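Long-range contacts in putative tRNA (Adenine(37)-N6)-methyltransferase (Pseudomonas aeruginosa, PDB 7BTU), which probably methylates a threonylcarbamoyl-modified adenosine at position 37 of tRNA, with S-adenosyl-L-methionine as the expected methyl donor: residues P35-G39 and L180-V184; Q168-A173 and V230-A234. All coordinates share one frame; numbering follows the deposited sequence.

Interaction 1 (P35-G39 and L180-V184); sequences PAARG and LRQPV
A36, in the loop leading into strand 38-43 of the antiparallel beta barrel, and R38, where that strand sets out, meet the turn that links helix 167-180 to helix 184-193, so the contact joins the TrmO N-terminal family region to the C-terminal one. CB of A36 rests on CG of P183 at 3.8 Å, the one apolar side-chain contact between the segments. P183 is the centre of an inverse gamma turn and sits at the N-cap position of helix 184-193, whose L187 and E186 also touch A36. The carbonyl of A36 is reached through water: one molecule donates to A36 O at 2.9 Å and to Q182 OE1, also at 2.9 Å, bridging the segments where no direct hydrogen bond does. R38 runs past Q182 at a slant and crosses P183 at about a right angle. Its CB lies 3.6 Å from Q182 OE1; the chain bends at chi3 (54°), and Q182 NE2 and OE1 lie over one face of the guanidinium, NE2 above its centre, with the amide plane turned 50° from it. At the edge of the same guanidinium, R38 NH1 stands 3.7 Å from P183 CD.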
ATOM      1  N   PRO B  35     -11.561  13.654  -8.428  1.00 24.90           N
ATOM      2  CA  PRO B  35     -12.500  12.568  -8.698  1.00 23.39           C
ATOM      3  C   PRO B  35     -12.915  12.468 -10.148  1.00 25.61           C
ATOM      4  O   PRO B  35     -13.412  11.405 -10.549  1.00 21.65           O
ATOM      5  CB  PRO B  35     -13.694  12.913  -7.794  1.00 25.02           C
ATOM      6  CG  PRO B  35     -13.610  14.408  -7.646  1.00 29.89           C
ATOM      7  CD  PRO B  35     -12.157  14.708  -7.578  1.00 26.72           C
ATOM      8  N   ALA B  36     -12.772  13.541 -10.946  1.00 19.07           N
ATOM      9  CA  ALA B  36     -13.148  13.405 -12.350  1.00 19.51           C
ATOM     10  C   ALA B  36     -12.123  12.618 -13.158  1.00 19.78           C
ATOM     11  O   ALA B  36     -12.358  12.389 -14.349  1.00 19.44           O
ATOM     12  CB  ALA B  36     -13.388  14.810 -12.977  1.00 21.08           C
ATOM     13  N   ALA B  37     -10.978  12.258 -12.559  1.00 20.27           N
ATOM     14  CA  ALA B  37      -9.956  11.437 -13.211  1.00 20.28           C
ATOM     15  C   ALA B  37     -10.439   9.984 -13.111  1.00 17.80           C
ATOM     16  O   ALA B  37     -10.284   9.337 -12.086  1.00 21.25           O
ATOM     17  CB  ALA B  37      -8.575  11.637 -12.567  1.00 17.10           C
ATOM     18  N   ARG B  38     -11.060   9.483 -14.172  1.00 16.33           N
ATOM     19  CA  ARG B  38     -11.727   8.187 -14.128  1.00 16.92           C
ATOM     20  C   ARG B  38     -10.995   7.135 -14.964  1.00 19.21           C
ATOM     21  O   ARG B  38     -10.244   7.427 -15.906  1.00 17.03           O
ATOM     22  CB  ARG B  38     -13.169   8.335 -14.596  1.00 21.03           C
ATOM     23  CG  ARG B  38     -14.025   9.140 -13.530  1.00 24.47           C
ATOM     24  CD  ARG B  38     -15.442   9.368 -14.003  1.00 36.22           C
ATOM     25  NE  ARG B  38     -16.017   8.082 -14.358  1.00 45.53           N
ATOM     26  CZ  ARG B  38     -17.074   7.945 -15.142  1.00 50.47           C
ATOM     27  NH1 ARG B  38     -17.652   9.032 -15.623  1.00 50.44           N
ATOM     28  NH2 ARG B  38     -17.558   6.730 -15.419  1.00 52.57           N
ATOM     29  N   GLY B  39     -11.235   5.887 -14.613  1.00 19.22           N
ATOM     30  CA  GLY B  39     -10.664   4.826 -15.429  1.00 20.02           C
ATOM     31  C   GLY B  39     -11.318   3.511 -15.066  1.00 20.30           C
ATOM     32  O   GLY B  39     -12.161   3.434 -14.159  1.00 17.41           O
ATOM     33  N   LEU B 180     -17.239  11.381 -25.298  1.00 21.16           N
ATOM     34  CA  LEU B 180     -16.492  10.424 -24.495  1.00 24.43           C
ATOM     35  C   LEU B 180     -17.303   9.832 -23.355  1.00 25.45           C
ATOM     36  O   LEU B 180     -16.890   8.790 -22.804  1.00 22.42           O
ATOM     37  CB  LEU B 180     -15.240  11.100 -23.905  1.00 23.97           C
ATOM     38  CG  LEU B 180     -14.099  11.407 -24.907  1.00 22.18           C
ATOM     39  CD1 LEU B 180     -13.018  12.381 -24.350  1.00 19.74           C
ATOM     40  CD2 LEU B 180     -13.460  10.081 -25.350  1.00 28.43           C
ATOM     41  N   ARG B 181     -18.428  10.445 -23.002  1.00 25.76           N
ATOM     42  CA  ARG B 181     -19.185  10.090 -21.786  1.00 26.58           C
ATOM     43  C   ARG B 181     -18.278  10.182 -20.553  1.00 26.73           C
ATOM     44  O   ARG B 181     -18.233   9.296 -19.684  1.00 22.70           O
ATOM     45  CB  ARG B 181     -19.851   8.698 -21.925  1.00 25.15           C
ATOM     46  CG  ARG B 181     -20.972   8.726 -23.001  1.00 32.17           C
ATOM     47  CD  ARG B 181     -21.852   7.499 -23.020  1.00 42.96           C
ATOM     48  NE  ARG B 181     -22.876   7.536 -24.076  1.00 52.39           N
ATOM     49  CZ  ARG B 181     -24.002   8.254 -24.045  1.00 58.02           C
ATOM     50  NH1 ARG B 181     -24.298   9.031 -23.002  1.00 55.13           N
ATOM     51  NH2 ARG B 181     -24.850   8.187 -25.066  1.00 64.18           N
ATOM     52  N   GLN B 182     -17.558  11.295 -20.463  1.00 20.13           N
ATOM     53  CA  GLN B 182     -16.616  11.518 -19.363  1.00 21.78           C
ATOM     54  C   GLN B 182     -16.759  12.954 -18.900  1.00 20.45           C
ATOM     55  O   GLN B 182     -17.124  13.822 -19.706  1.00 22.28           O
ATOM     56  CB  GLN B 182     -15.139  11.268 -19.773  1.00 18.61           C
ATOM     57  CG  GLN B 182     -14.791   9.785 -20.052  1.00 19.51           C
ATOM     58  CD  GLN B 182     -14.837   8.991 -18.757  1.00 23.12           C
ATOM     59  OE1 GLN B 182     -14.681   9.568 -17.664  1.00 23.93           O
ATOM     60  NE2 GLN B 182     -14.985   7.696 -18.859  1.00 25.12           N
ATOM     61  N   PRO B 183     -16.493  13.246 -17.605  1.00 21.42           N
ATOM     62  CA  PRO B 183     -16.582  14.668 -17.134  1.00 21.83           C
ATOM     63  C   PRO B 183     -15.341  15.472 -17.510  1.00 21.57           C
ATOM     64  O   PRO B 183     -14.495  15.807 -16.663  1.00 17.64           O
ATOM     65  CB  PRO B 183     -16.728  14.516 -15.618  1.00 23.20           C
ATOM     66  CG  PRO B 183     -15.918  13.244 -15.320  1.00 24.87           C
ATOM     67  CD  PRO B 183     -16.254  12.299 -16.495  1.00 25.32           C
ATOM     68  N   VAL B 184     -15.228  15.783 -18.806  1.00 16.12           N
ATOM     69  CA  VAL B 184     -13.975  16.320 -19.346  1.00 18.43           C
ATOM     70  C   VAL B 184     -13.662  17.681 -18.742  1.00 17.02           C
ATOM     71  O   VAL B 184     -12.502  17.987 -18.424  1.00 15.21           O
ATOM     72  CB  VAL B 184     -14.016  16.367 -20.888  1.00 20.49           C
ATOM     73  CG1 VAL B 184     -12.843  17.272 -21.472  1.00 18.74           C
ATOM     74  CG2 VAL B 184     -13.913  14.956 -21.466  1.00 19.03           C
TER
HETATM   75  O   HOH W   1     -12.355  11.080 -16.898  1.00 29.85           O

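Interaction 2 (Q168-A173 and V230-A234); sequences QARRQA and VLDVA
Helix 167-180 packs on strand 227-234 of the C-terminal mixed sheet beside a classic beta bulge, in which L231 and D232 both face H219. The axes of segments 168-173 and 230-234 approach to 6.4 Å and run 30° apart in nearly the same direction. A small residue permits this closeness: A169 CB touches backbone on the strand, 3.6 Å from V230 O, and lies 3.7 Å from V230 CG1. One turn on, Q172 supplies the single hydrogen bond across the contact. V233 N donates to Q172 OE1 at 2.9 Å with an N-H...O angle of 158°; the donor stands above the amide's carbonyl plane, 51° out of it, rather than on a lone pair. With CG beside its own backbone N and the chain extended beyond, Q172 lies across the V233 peptide, its CB 3.8 Å from V233 CB. Its amide is gripped at the other end too, because Q172 NE2 donates to Q168 OE1 at 3.0 Å, in the carbonyl plane and on a lone pair, although the bond is bent. V233 points its side chain toward the helix, CG2 lying 4.3 Å from A173 CB. D232 meets Q172 OE1 with CA and CB, while its carboxylate leads away, OD1 hydrogen-bonded to H219 ND1. S166 OG hydrogen-bonds with A169 N and the carbonyls of V230 and L231, V230 and V233 meet I188 of helix 184-193, and A173 touches W165 of strand 162-165, so the contact lies where two helices cover one face of the sheet.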
ATOM      1  N   GLN B 168     -14.380  29.320 -26.061  1.00 26.96           N
ATOM      2  CA  GLN B 168     -14.158  28.213 -26.983  1.00 26.93           C
ATOM      3  C   GLN B 168     -13.814  26.925 -26.224  1.00 23.27           C
ATOM      4  O   GLN B 168     -14.342  25.848 -26.530  1.00 22.38           O
ATOM      5  CB  GLN B 168     -13.030  28.592 -27.952  1.00 35.80           C
ATOM      6  CG  GLN B 168     -12.515  27.448 -28.822  1.00 40.19           C
ATOM      7  CD  GLN B 168     -11.259  27.827 -29.625  1.00 47.72           C
ATOM      8  OE1 GLN B 168     -10.756  27.043 -30.406  1.00 51.29           O
ATOM      9  NE2 GLN B 168     -10.746  29.024 -29.398  1.00 51.76           N
ATOM     10  N   ALA B 169     -12.899  26.999 -25.250  1.00 21.64           N
ATOM     11  CA  ALA B 169     -12.514  25.750 -24.561  1.00 18.93           C
ATOM     12  C   ALA B 169     -13.679  25.152 -23.775  1.00 21.99           C
ATOM     13  O   ALA B 169     -13.774  23.930 -23.642  1.00 18.65           O
ATOM     14  CB  ALA B 169     -11.341  25.978 -23.608  1.00 18.52           C
ATOM     15  N   ARG B 170     -14.536  25.996 -23.193  1.00 22.60           N
ATOM     16  CA  ARG B 170     -15.703  25.491 -22.460  1.00 21.69           C
ATOM     17  C   ARG B 170     -16.634  24.724 -23.384  1.00 21.21           C
ATOM     18  O   ARG B 170     -17.104  23.631 -23.039  1.00 20.67           O
ATOM     19  CB  ARG B 170     -16.449  26.660 -21.784  1.00 26.41           C
ATOM     20  N   ARG B 171     -16.929  25.294 -24.568  1.00 21.48           N
ATOM     21  CA  ARG B 171     -17.719  24.571 -25.557  1.00 20.77           C
ATOM     22  C   ARG B 171     -17.031  23.271 -25.959  1.00 28.37           C
ATOM     23  O   ARG B 171     -17.678  22.219 -26.054  1.00 23.57           O
ATOM     24  CB  ARG B 171     -17.959  25.439 -26.806  1.00 24.22           C
ATOM     25  CG  ARG B 171     -18.605  24.667 -27.961  1.00 38.14           C
ATOM     26  CD  ARG B 171     -18.808  25.533 -29.227  1.00 46.86           C
ATOM     27  NE  ARG B 171     -17.546  26.068 -29.761  1.00 55.90           N
ATOM     28  CZ  ARG B 171     -16.670  25.365 -30.487  1.00 62.35           C
ATOM     29  NH1 ARG B 171     -16.900  24.086 -30.769  1.00 62.55           N
ATOM     30  NH2 ARG B 171     -15.552  25.939 -30.935  1.00 65.59           N
ATOM     31  N   GLN B 172     -15.732  23.336 -26.282  1.00 19.38           N
ATOM     32  CA  GLN B 172     -15.046  22.117 -26.733  1.00 19.99           C
ATOM     33  C   GLN B 172     -15.007  21.051 -25.646  1.00 21.98           C
ATOM     34  O   GLN B 172     -15.161  19.853 -25.938  1.00 20.96           O
ATOM     35  CB  GLN B 172     -13.623  22.427 -27.243  1.00 19.89           C
ATOM     36  CG  GLN B 172     -13.629  23.279 -28.528  1.00 23.47           C
ATOM     37  CD  GLN B 172     -12.312  23.994 -28.742  1.00 32.24           C
ATOM     38  OE1 GLN B 172     -11.586  24.292 -27.765  1.00 23.47           O
ATOM     39  NE2 GLN B 172     -12.043  24.366 -29.978  1.00 37.55           N
ATOM     40  N   ALA B 173     -14.735  21.445 -24.398  1.00 21.65           N
ATOM     41  CA  ALA B 173     -14.763  20.462 -23.309  1.00 20.38           C
ATOM     42  C   ALA B 173     -16.130  19.803 -23.206  1.00 21.30           C
ATOM     43  O   ALA B 173     -16.223  18.587 -22.938  1.00 19.52           O
ATOM     44  CB  ALA B 173     -14.395  21.109 -21.964  1.00 16.60           C
ATOM     45  N   VAL B 230      -7.712  27.902 -19.626  1.00 15.73           N
ATOM     46  CA  VAL B 230      -7.786  26.862 -20.649  1.00 15.06           C
ATOM     47  C   VAL B 230      -8.057  27.540 -21.976  1.00 15.50           C
ATOM     48  O   VAL B 230      -9.039  28.294 -22.114  1.00 17.68           O
ATOM     49  CB  VAL B 230      -8.913  25.816 -20.348  1.00 18.03           C
ATOM     50  CG1 VAL B 230      -8.782  24.612 -21.299  1.00 14.55           C
ATOM     51  CG2 VAL B 230      -8.878  25.344 -18.888  1.00 15.44           C
ATOM     52  N   LEU B 231      -7.232  27.235 -22.979  1.00 15.78           N
ATOM     53  CA  LEU B 231      -7.369  27.917 -24.259  1.00 16.81           C
ATOM     54  C   LEU B 231      -8.239  27.115 -25.231  1.00 16.67           C
ATOM     55  O   LEU B 231      -9.065  27.679 -25.939  1.00 17.92           O
ATOM     56  CB  LEU B 231      -5.977  28.126 -24.867  1.00 19.10           C
ATOM     57  CG  LEU B 231      -5.052  29.043 -24.079  1.00 16.37           C
ATOM     58  CD1 LEU B 231      -3.588  28.860 -24.536  1.00 21.05           C
ATOM     59  CD2 LEU B 231      -5.494  30.489 -24.386  1.00 17.44           C
ATOM     60  N   ASP B 232      -8.019  25.806 -25.321  1.00 16.03           N
ATOM     61  CA  ASP B 232      -8.741  25.007 -26.318  1.00 22.00           C
ATOM     62  C   ASP B 232      -8.643  23.541 -25.915  1.00 22.09           C
ATOM     63  O   ASP B 232      -7.794  23.165 -25.101  1.00 23.12           O
ATOM     64  CB  ASP B 232      -8.223  25.212 -27.737  1.00 26.76           C
ATOM     65  CG  ASP B 232      -6.864  24.563 -27.957  1.00 34.64           C
ATOM     66  OD1 ASP B 232      -6.741  23.350 -27.824  1.00 44.01           O
ATOM     67  OD2 ASP B 232      -5.903  25.271 -28.254  1.00 42.98           O
ATOM     68  N   VAL B 233      -9.535  22.733 -26.479  1.00 16.41           N
ATOM     69  CA  VAL B 233      -9.623  21.283 -26.218  1.00 16.52           C
ATOM     70  C   VAL B 233      -9.867  20.687 -27.591  1.00 20.43           C
ATOM     71  O   VAL B 233     -10.865  21.022 -28.237  1.00 22.92           O
ATOM     72  CB  VAL B 233     -10.767  20.910 -25.273  1.00 18.80           C
ATOM     73  CG1 VAL B 233     -10.731  19.346 -25.022  1.00 17.91           C
ATOM     74  CG2 VAL B 233     -10.588  21.613 -23.940  1.00 22.17           C
ATOM     75  N   ALA B 234      -8.918  19.925 -28.096  1.00 22.64           N
ATOM     76  CA  ALA B 234      -9.042  19.390 -29.452  1.00 29.37           C
ATOM     77  C   ALA B 234      -8.899  17.878 -29.429  1.00 28.17           C
ATOM     78  O   ALA B 234      -8.195  17.342 -28.580  1.00 23.94           O
ATOM     79  CB  ALA B 234      -7.977  19.974 -30.361  1.00 29.08           C
TER

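In the fold
Both interactions involve helix 167-180 or the turn that follows it, with about 16 Å between their centres. They touch through V184 CB and A173 O, which are 3.7 Å apart. Interaction 1 is a surface contact across the two family regions, its centre about 12 Å from the chain's centre; interaction 2, about 22 Å from it, is partly buried and joins a helix to a strand of the C-terminal sheet. The smaller interface, 210 Å² against 293 Å², relies on a bridging water and a long charged side chain, the arginine's. In the larger one, alanines and valines pack closely and a glutamine bonds directly to the backbone. Helix 184-193 begins in interaction 1 and packs on interaction 2.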